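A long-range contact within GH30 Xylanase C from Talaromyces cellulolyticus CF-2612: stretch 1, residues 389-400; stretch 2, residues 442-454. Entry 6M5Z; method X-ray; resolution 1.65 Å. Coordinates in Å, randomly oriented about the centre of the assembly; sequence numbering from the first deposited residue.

Stretch 1 389-400: GSIVVVAINNNG
Stretch 2, residues 442-454: SLPARSMVTFVIT

Two antiparallel strands, 391-397 and 447-454, lie side by side with their axes 4.7 Å apart at closest approach and their N-to-C directions at 166°. The register runs from Ile391 opposite Ile453 to Asn397 opposite Ser447, so paired residue numbers sum to 844. Backbone angles are extended, phi mostly -90 to -130° and psi 105 to 135°, with Ser447 opening its strand at -129/167. Hydrogen-bonded pairs alternate with non-hydrogen-bonded ones, CA atoms 5.0-5.3 Å apart in the former and 4.3-4.6 Å in the latter. Ile391 N reaches Ile453 O at 2.9 Å and Ile453 N returns to Ile391 O at 2.7 Å; Val393 N to Phe451 O is 2.9 Å and Phe451 N to Val393 O 2.8 Å.

Asn397, with 89 Å² covered, closes the ladder. Its N bonds Ser447 O at 2.9 Å, while Ser447 N reaches Asn397 O at 3.2 Å, both bent to about 140°. With chi1 t and chi2 12°, the amide uses both ends: ND2 donates to Pro444 O (3.1 Å) and Leu443 O (3.2 Å), and OD1 accepts from Asn399 N and Asn399 ND2, each at 3.0 Å. One side chain thus ties the segment after its own strand to the end of strand 442-443 and the loop that follows it. Ser447, chi1 p, adds OG to Pro444 O at 2.6 Å.

Ala395, 75 Å², pairs with Val449 through Ala395 N to Val449 O at 3.0 Å and Val449 N to Ala395 O at 2.9 Å. Its methyl shares a face with Val393 and Asn397 and meets Leu443, Ala395 CB to Leu443 CD1 being 3.8 Å (Leu443 chi m, t). A water links Ala395 O (2.9 Å) to Ser447 OG (2.8 Å), donating to both.

Arg446, 67 Å², sits in the left-handed region at phi/psi 50/47, in the loop just before strand 447-454. Its CA-to-CB bond points away, yet chi angles m, m, t and 174° bring the guanidinium back, with Asn398 O over one face, 3.1 Å from Arg446 NH1 at an angle too poor for a hydrogen bond. A water instead joins Arg446 NH1 (2.9 Å) to Asn398 OD1 (2.7 Å), and Arg446 N donates to Asn399 O at 3.2 Å.

On the other face, Met448, all t, lays its CE 3.6 Å from Val394 CB and its CG 3.7 Å from Ile396 CG1. Apolar side chains fill most of the ladder, Thr450 being the exception opposite Val394, and the polar pair Asn397-Ser447 closes one end only.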

ATOM      1  N   GLY A 389     -12.401 -18.474   7.939  1.00 16.45           N
ATOM      2  CA  GLY A 389     -12.382 -19.812   7.329  1.00 16.26           C
ATOM      3  C   GLY A 389     -12.789 -19.847   5.877  1.00 17.04           C
ATOM      4  O   GLY A 389     -12.578 -20.911   5.252  1.00 15.78           O
ATOM      5  N   SER A 390     -13.283 -18.735   5.331  1.00 15.66           N
ATOM      6  CA  SER A 390     -13.621 -18.681   3.898  1.00 16.17           C
ATOM      7  C   SER A 390     -12.333 -18.888   3.079  1.00 16.17           C
ATOM      8  O   SER A 390     -11.240 -18.456   3.521  1.00 15.10           O
ATOM      9  CB  SER A 390     -14.385 -17.427   3.536  1.00 15.92           C
ATOM     10  OG  SER A 390     -13.611 -16.246   3.714  1.00 16.15           O
ATOM     11  N   ILE A 391     -12.454 -19.594   1.955  1.00 16.13           N
ATOM     12  CA  ILE A 391     -11.343 -19.801   0.993  1.00 16.81           C
ATOM     13  C   ILE A 391     -11.666 -18.922  -0.214  1.00 17.52           C
ATOM     14  O   ILE A 391     -12.775 -19.059  -0.794  1.00 17.12           O
ATOM     15  CB  ILE A 391     -11.156 -21.266   0.580  1.00 19.51           C
ATOM     16  CG1 ILE A 391     -10.857 -22.199   1.765  1.00 21.74           C
ATOM     17  CG2 ILE A 391     -10.112 -21.374  -0.522  1.00 19.97           C
ATOM     18  CD1 ILE A 391      -9.614 -21.892   2.520  1.00 23.14           C
ATOM     19  N   VAL A 392     -10.762 -18.009  -0.536  1.00 16.12           N
ATOM     20  CA  VAL A 392     -10.937 -17.071  -1.672  1.00 16.41           C
ATOM     21  C   VAL A 392      -9.996 -17.560  -2.767  1.00 15.99           C
ATOM     22  O   VAL A 392      -8.787 -17.641  -2.523  1.00 14.08           O
ATOM     23  CB  VAL A 392     -10.634 -15.629  -1.249  1.00 16.79           C
ATOM     24  CG1 VAL A 392     -10.798 -14.679  -2.451  1.00 16.73           C
ATOM     25  CG2 VAL A 392     -11.512 -15.212  -0.093  1.00 17.22           C
ATOM     26  N   VAL A 393     -10.553 -17.892  -3.926  1.00 15.01           N
ATOM     27  CA  VAL A 393      -9.746 -18.279  -5.100  1.00 15.89           C
ATOM     28  C   VAL A 393      -9.926 -17.178  -6.152  1.00 14.91           C
ATOM     29  O   VAL A 393     -11.083 -16.829  -6.480  1.00 14.76           O
ATOM     30  CB  VAL A 393     -10.129 -19.672  -5.627  1.00 17.11           C
ATOM     31  CG1 VAL A 393      -9.267 -20.050  -6.810  1.00 16.19           C
ATOM     32  CG2 VAL A 393      -9.970 -20.688  -4.524  1.00 16.85           C
ATOM     33  N   VAL A 394      -8.811 -16.598  -6.594  1.00 14.73           N
ATOM     34  CA  VAL A 394      -8.819 -15.600  -7.683  1.00 16.30           C
ATOM     35  C   VAL A 394      -8.245 -16.279  -8.928  1.00 16.60           C
ATOM     36  O   VAL A 394      -7.295 -17.008  -8.836  1.00 17.16           O
ATOM     37  CB  VAL A 394      -8.115 -14.288  -7.303  1.00 17.09           C
ATOM     38  CG1 VAL A 394      -8.731 -13.651  -6.060  1.00 18.28           C
ATOM     39  CG2 VAL A 394      -6.635 -14.464  -7.128  1.00 18.91           C
ATOM     40  N   ALA A 395      -8.909 -16.062 -10.054  1.00 16.57           N
ATOM     41  CA  ALA A 395      -8.563 -16.615 -11.367  1.00 16.17           C
ATOM     42  C   ALA A 395      -8.656 -15.443 -12.339  1.00 16.38           C
ATOM     43  O   ALA A 395      -9.740 -14.887 -12.551  1.00 16.78           O
ATOM     44  CB  ALA A 395      -9.486 -17.745 -11.730  1.00 17.71           C
ATOM     45  N   ILE A 396      -7.526 -15.087 -12.898  1.00 16.61           N
ATOM     46  CA  ILE A 396      -7.443 -14.046 -13.946  1.00 16.06           C
ATOM     47  C   ILE A 396      -7.181 -14.755 -15.265  1.00 16.54           C
ATOM     48  O   ILE A 396      -6.073 -15.242 -15.485  1.00 17.35           O
ATOM     49  CB  ILE A 396      -6.359 -13.006 -13.623  1.00 17.59           C
ATOM     50  CG1 ILE A 396      -6.574 -12.348 -12.263  1.00 17.12           C
ATOM     51  CG2 ILE A 396      -6.306 -11.971 -14.733  1.00 17.65           C
ATOM     52  CD1 ILE A 396      -5.351 -11.562 -11.778  1.00 18.30           C
ATOM     53  N   ASN A 397      -8.199 -14.746 -16.114  1.00 17.18           N
ATOM     54  CA  ASN A 397      -8.114 -15.334 -17.463  1.00 17.00           C
ATOM     55  C   ASN A 397      -7.590 -14.300 -18.457  1.00 16.32           C
ATOM     56  O   ASN A 397      -8.361 -13.468 -18.883  1.00 17.72           O
ATOM     57  CB  ASN A 397      -9.479 -15.843 -17.903  1.00 15.65           C
ATOM     58  CG  ASN A 397      -9.382 -16.571 -19.229  1.00 17.77           C
ATOM     59  OD1 ASN A 397      -8.268 -16.875 -19.671  1.00 19.24           O
ATOM     60  ND2 ASN A 397     -10.537 -16.833 -19.820  1.00 16.70           N
ATOM     61  N   ASN A 398      -6.352 -14.434 -18.868  1.00 16.53           N
ATOM     62  CA  ASN A 398      -5.740 -13.472 -19.815  1.00 18.80           C
ATOM     63  C   ASN A 398      -5.881 -14.019 -21.250  1.00 21.11           C
ATOM     64  O   ASN A 398      -5.345 -13.383 -22.143  1.00 22.02           O
ATOM     65  CB  ASN A 398      -4.291 -13.171 -19.455  1.00 17.94           C
ATOM     66  CG  ASN A 398      -4.211 -12.419 -18.141  1.00 18.75           C
ATOM     67  OD1 ASN A 398      -4.864 -11.374 -18.014  1.00 17.70           O
ATOM     68  ND2 ASN A 398      -3.453 -12.971 -17.194  1.00 16.67           N
ATOM     69  N   ASN A 399      -6.576 -15.132 -21.449  1.00 21.38           N
ATOM     70  CA  ASN A 399      -6.838 -15.682 -22.811  1.00 21.63           C
ATOM     71  C   ASN A 399      -7.936 -14.870 -23.476  1.00 22.76           C
ATOM     72  O   ASN A 399      -8.800 -14.299 -22.764  1.00 21.42           O
ATOM     73  CB  ASN A 399      -7.235 -17.157 -22.766  1.00 22.89           C
ATOM     74  CG  ASN A 399      -6.095 -18.008 -22.269  1.00 23.28           C
ATOM     75  OD1 ASN A 399      -5.120 -18.139 -22.985  1.00 23.94           O
ATOM     76  ND2 ASN A 399      -6.174 -18.525 -21.039  1.00 21.51           N
ATOM     77  N   GLY A 400      -7.959 -14.865 -24.813  1.00 22.29           N
ATOM     78  CA  GLY A 400      -9.038 -14.222 -25.568  1.00 22.70           C
ATOM     79  C   GLY A 400     -10.284 -15.093 -25.636  1.00 25.87           C
ATOM     80  O   GLY A 400     -11.193 -14.713 -26.345  1.00 29.63           O
ATOM     81  N   SER A 442     -16.965 -21.219 -15.845  1.00 22.96           N
ATOM     82  CA  SER A 442     -16.460 -20.781 -17.152  1.00 23.16           C
ATOM     83  C   SER A 442     -15.955 -19.343 -16.997  1.00 19.84           C
ATOM     84  O   SER A 442     -16.784 -18.450 -17.000  1.00 20.98           O
ATOM     85  CB  SER A 442     -17.545 -20.889 -18.192  1.00 24.67           C
ATOM     86  OG  SER A 442     -17.031 -20.431 -19.438  1.00 30.70           O
ATOM     87  N   LEU A 443     -14.636 -19.164 -16.900  1.00 20.96           N
ATOM     88  CA  LEU A 443     -13.978 -17.836 -16.739  1.00 19.64           C
ATOM     89  C   LEU A 443     -14.091 -17.090 -18.054  1.00 19.82           C
ATOM     90  O   LEU A 443     -13.536 -17.555 -19.042  1.00 21.11           O
ATOM     91  CB  LEU A 443     -12.507 -18.004 -16.380  1.00 20.01           C
ATOM     92  CG  LEU A 443     -12.173 -18.957 -15.243  1.00 19.66           C
ATOM     93  CD1 LEU A 443     -10.664 -19.042 -15.060  1.00 19.12           C
ATOM     94  CD2 LEU A 443     -12.858 -18.552 -13.933  1.00 20.22           C
ATOM     95  N   PRO A 444     -14.788 -15.938 -18.109  1.00 20.30           N
ATOM     96  CA  PRO A 444     -14.893 -15.172 -19.351  1.00 19.86           C
ATOM     97  C   PRO A 444     -13.501 -14.728 -19.808  1.00 19.75           C
ATOM     98  O   PRO A 444     -12.541 -14.634 -19.033  1.00 19.71           O
ATOM     99  CB  PRO A 444     -15.814 -13.998 -19.019  1.00 21.37           C
ATOM    100  CG  PRO A 444     -16.486 -14.383 -17.717  1.00 21.03           C
ATOM    101  CD  PRO A 444     -15.515 -15.292 -17.014  1.00 20.37           C
ATOM    102  N   ALA A 445     -13.361 -14.519 -21.105  1.00 19.80           N
ATOM    103  CA  ALA A 445     -12.126 -13.959 -21.692  1.00 19.87           C
ATOM    104  C   ALA A 445     -11.718 -12.652 -20.974  1.00 18.57           C
ATOM    105  O   ALA A 445     -12.591 -11.822 -20.677  1.00 17.95           O
ATOM    106  CB  ALA A 445     -12.355 -13.709 -23.158  1.00 20.61           C
ATOM    107  N   ARG A 446     -10.422 -12.436 -20.797  1.00 19.91           N
ATOM    108  CA  ARG A 446      -9.861 -11.138 -20.341  1.00 20.53           C
ATOM    109  C   ARG A 446     -10.627 -10.702 -19.093  1.00 17.99           C
ATOM    110  O   ARG A 446     -11.051  -9.567 -19.023  1.00 17.49           O
ATOM    111  CB  ARG A 446      -9.963 -10.069 -21.438  1.00 20.59           C
ATOM    112  CG  ARG A 446      -9.216 -10.409 -22.717  1.00 21.86           C
ATOM    113  CD  ARG A 446      -7.711 -10.496 -22.557  1.00 22.42           C
ATOM    114  NE  ARG A 446      -7.069 -10.686 -23.863  1.00 24.11           N
ATOM    115  CZ  ARG A 446      -5.758 -10.697 -24.105  1.00 27.02           C
ATOM    116  NH1 ARG A 446      -4.878 -10.468 -23.135  1.00 25.65           N
ATOM    117  NH2 ARG A 446      -5.331 -10.915 -25.351  1.00 25.30           N
ATOM    118  N   SER A 447     -10.810 -11.605 -18.136  1.00 18.90           N
ATOM    119  CA  SER A 447     -11.627 -11.346 -16.936  1.00 17.89           C
ATOM    120  C   SER A 447     -10.858 -11.687 -15.668  1.00 17.39           C
ATOM    121  O   SER A 447      -9.829 -12.368 -15.708  1.00 18.48           O
ATOM    122  CB  SER A 447     -12.930 -12.123 -16.967  1.00 19.97           C
ATOM    123  OG  SER A 447     -12.709 -13.513 -16.681  1.00 20.27           O
ATOM    124  N   MET A 448     -11.403 -11.241 -14.550  1.00 17.23           N
ATOM    125  CA  MET A 448     -11.049 -11.770 -13.231  1.00 17.67           C
ATOM    126  C   MET A 448     -12.320 -12.320 -12.599  1.00 16.40           C
ATOM    127  O   MET A 448     -13.349 -11.639 -12.615  1.00 18.37           O
ATOM    128  CB  MET A 448     -10.452 -10.696 -12.329  1.00 17.40           C
ATOM    129  CG  MET A 448      -9.920 -11.270 -11.038  1.00 19.45           C
ATOM    130  SD  MET A 448      -8.879 -10.056 -10.152  1.00 18.96           S
ATOM    131  CE  MET A 448      -8.619 -11.009  -8.647  1.00 21.58           C
ATOM    132  N   VAL A 449     -12.201 -13.494 -12.003  1.00 17.36           N
ATOM    133  CA  VAL A 449     -13.286 -14.124 -11.219  1.00 16.76           C
ATOM    134  C   VAL A 449     -12.740 -14.348  -9.804  1.00 14.59           C
ATOM    135  O   VAL A 449     -11.652 -14.891  -9.686  1.00 15.39           O
ATOM    136  CB  VAL A 449     -13.737 -15.451 -11.850  1.00 17.48           C
ATOM    137  CG1 VAL A 449     -14.770 -16.148 -10.958  1.00 17.30           C
ATOM    138  CG2 VAL A 449     -14.288 -15.225 -13.256  1.00 18.72           C
ATOM    139  N   THR A 450     -13.501 -13.954  -8.793  1.00 15.03           N
ATOM    140  CA  THR A 450     -13.189 -14.293  -7.397  1.00 14.81           C
ATOM    141  C   THR A 450     -14.269 -15.215  -6.827  1.00 14.55           C
ATOM    142  O   THR A 450     -15.442 -14.850  -6.847  1.00 15.64           O
ATOM    143  CB  THR A 450     -13.038 -13.022  -6.578  1.00 14.56           C
ATOM    144  OG1 THR A 450     -11.943 -12.287  -7.141  1.00 15.07           O
ATOM    145  CG2 THR A 450     -12.785 -13.406  -5.144  1.00 14.24           C
ATOM    146  N   PHE A 451     -13.870 -16.385  -6.363  1.00 16.97           N
ATOM    147  CA  PHE A 451     -14.743 -17.381  -5.694  1.00 16.03           C
ATOM    148  C   PHE A 451     -14.536 -17.226  -4.188  1.00 17.76           C
ATOM    149  O   PHE A 451     -13.388 -17.324  -3.754  1.00 17.30           O
ATOM    150  CB  PHE A 451     -14.347 -18.804  -6.104  1.00 17.17           C
ATOM    151  CG  PHE A 451     -14.395 -19.102  -7.585  1.00 18.93           C
ATOM    152  CD1 PHE A 451     -13.289 -18.867  -8.388  1.00 18.22           C
ATOM    153  CD2 PHE A 451     -15.543 -19.616  -8.187  1.00 19.77           C
ATOM    154  CE1 PHE A 451     -13.327 -19.113  -9.750  1.00 17.83           C
ATOM    155  CE2 PHE A 451     -15.571 -19.886  -9.558  1.00 19.74           C
ATOM    156  CZ  PHE A 451     -14.475 -19.598 -10.339  1.00 17.66           C
ATOM    157  N   VAL A 452     -15.603 -17.025  -3.432  1.00 16.42           N
ATOM    158  CA  VAL A 452     -15.566 -17.028  -1.950  1.00 17.36           C
ATOM    159  C   VAL A 452     -16.242 -18.323  -1.500  1.00 17.89           C
ATOM    160  O   VAL A 452     -17.490 -18.435  -1.600  1.00 15.60           O
ATOM    161  CB  VAL A 452     -16.269 -15.800  -1.372  1.00 19.02           C
ATOM    162  CG1 VAL A 452     -16.214 -15.771   0.145  1.00 17.88           C
ATOM    163  CG2 VAL A 452     -15.747 -14.518  -2.001  1.00 19.96           C
ATOM    164  N   ILE A 453     -15.432 -19.258  -1.035  1.00 16.21           N
ATOM    165  CA  ILE A 453     -15.897 -20.657  -0.818  1.00 16.22           C
ATOM    166  C   ILE A 453     -16.051 -20.883   0.671  1.00 16.75           C
ATOM    167  O   ILE A 453     -15.103 -20.557   1.440  1.00 16.32           O
ATOM    168  CB  ILE A 453     -14.930 -21.630  -1.466  1.00 17.28           C
ATOM    169  CG1 ILE A 453     -14.918 -21.365  -2.972  1.00 18.09           C
ATOM    170  CG2 ILE A 453     -15.284 -23.068  -1.101  1.00 17.40           C
ATOM    171  CD1 ILE A 453     -13.748 -21.936  -3.671  1.00 21.27           C
ATOM    172  N   THR A 454     -17.183 -21.427   1.079  1.00 16.70           N
ATOM    173  CA  THR A 454     -17.405 -21.896   2.462  1.00 18.39           C
ATOM    174  C   THR A 454     -17.338 -23.415   2.424  1.00 19.75           C
ATOM    175  O   THR A 454     -18.017 -24.025   1.572  1.00 23.21           O
ATOM    176  CB  THR A 454     -18.744 -21.424   3.039  1.00 20.20           C
ATOM    177  OG1 THR A 454     -18.805 -20.012   2.873  1.00 21.46           O
ATOM    178  CG2 THR A 454     -18.909 -21.763   4.510  1.00 21.07           C
TER
HETATM  179  O   HOH W   1     -11.242 -15.185 -15.019  1.00 23.67           O
HETATM  180  O   HOH W   2      -4.596  -9.907 -20.311  1.00 19.44           O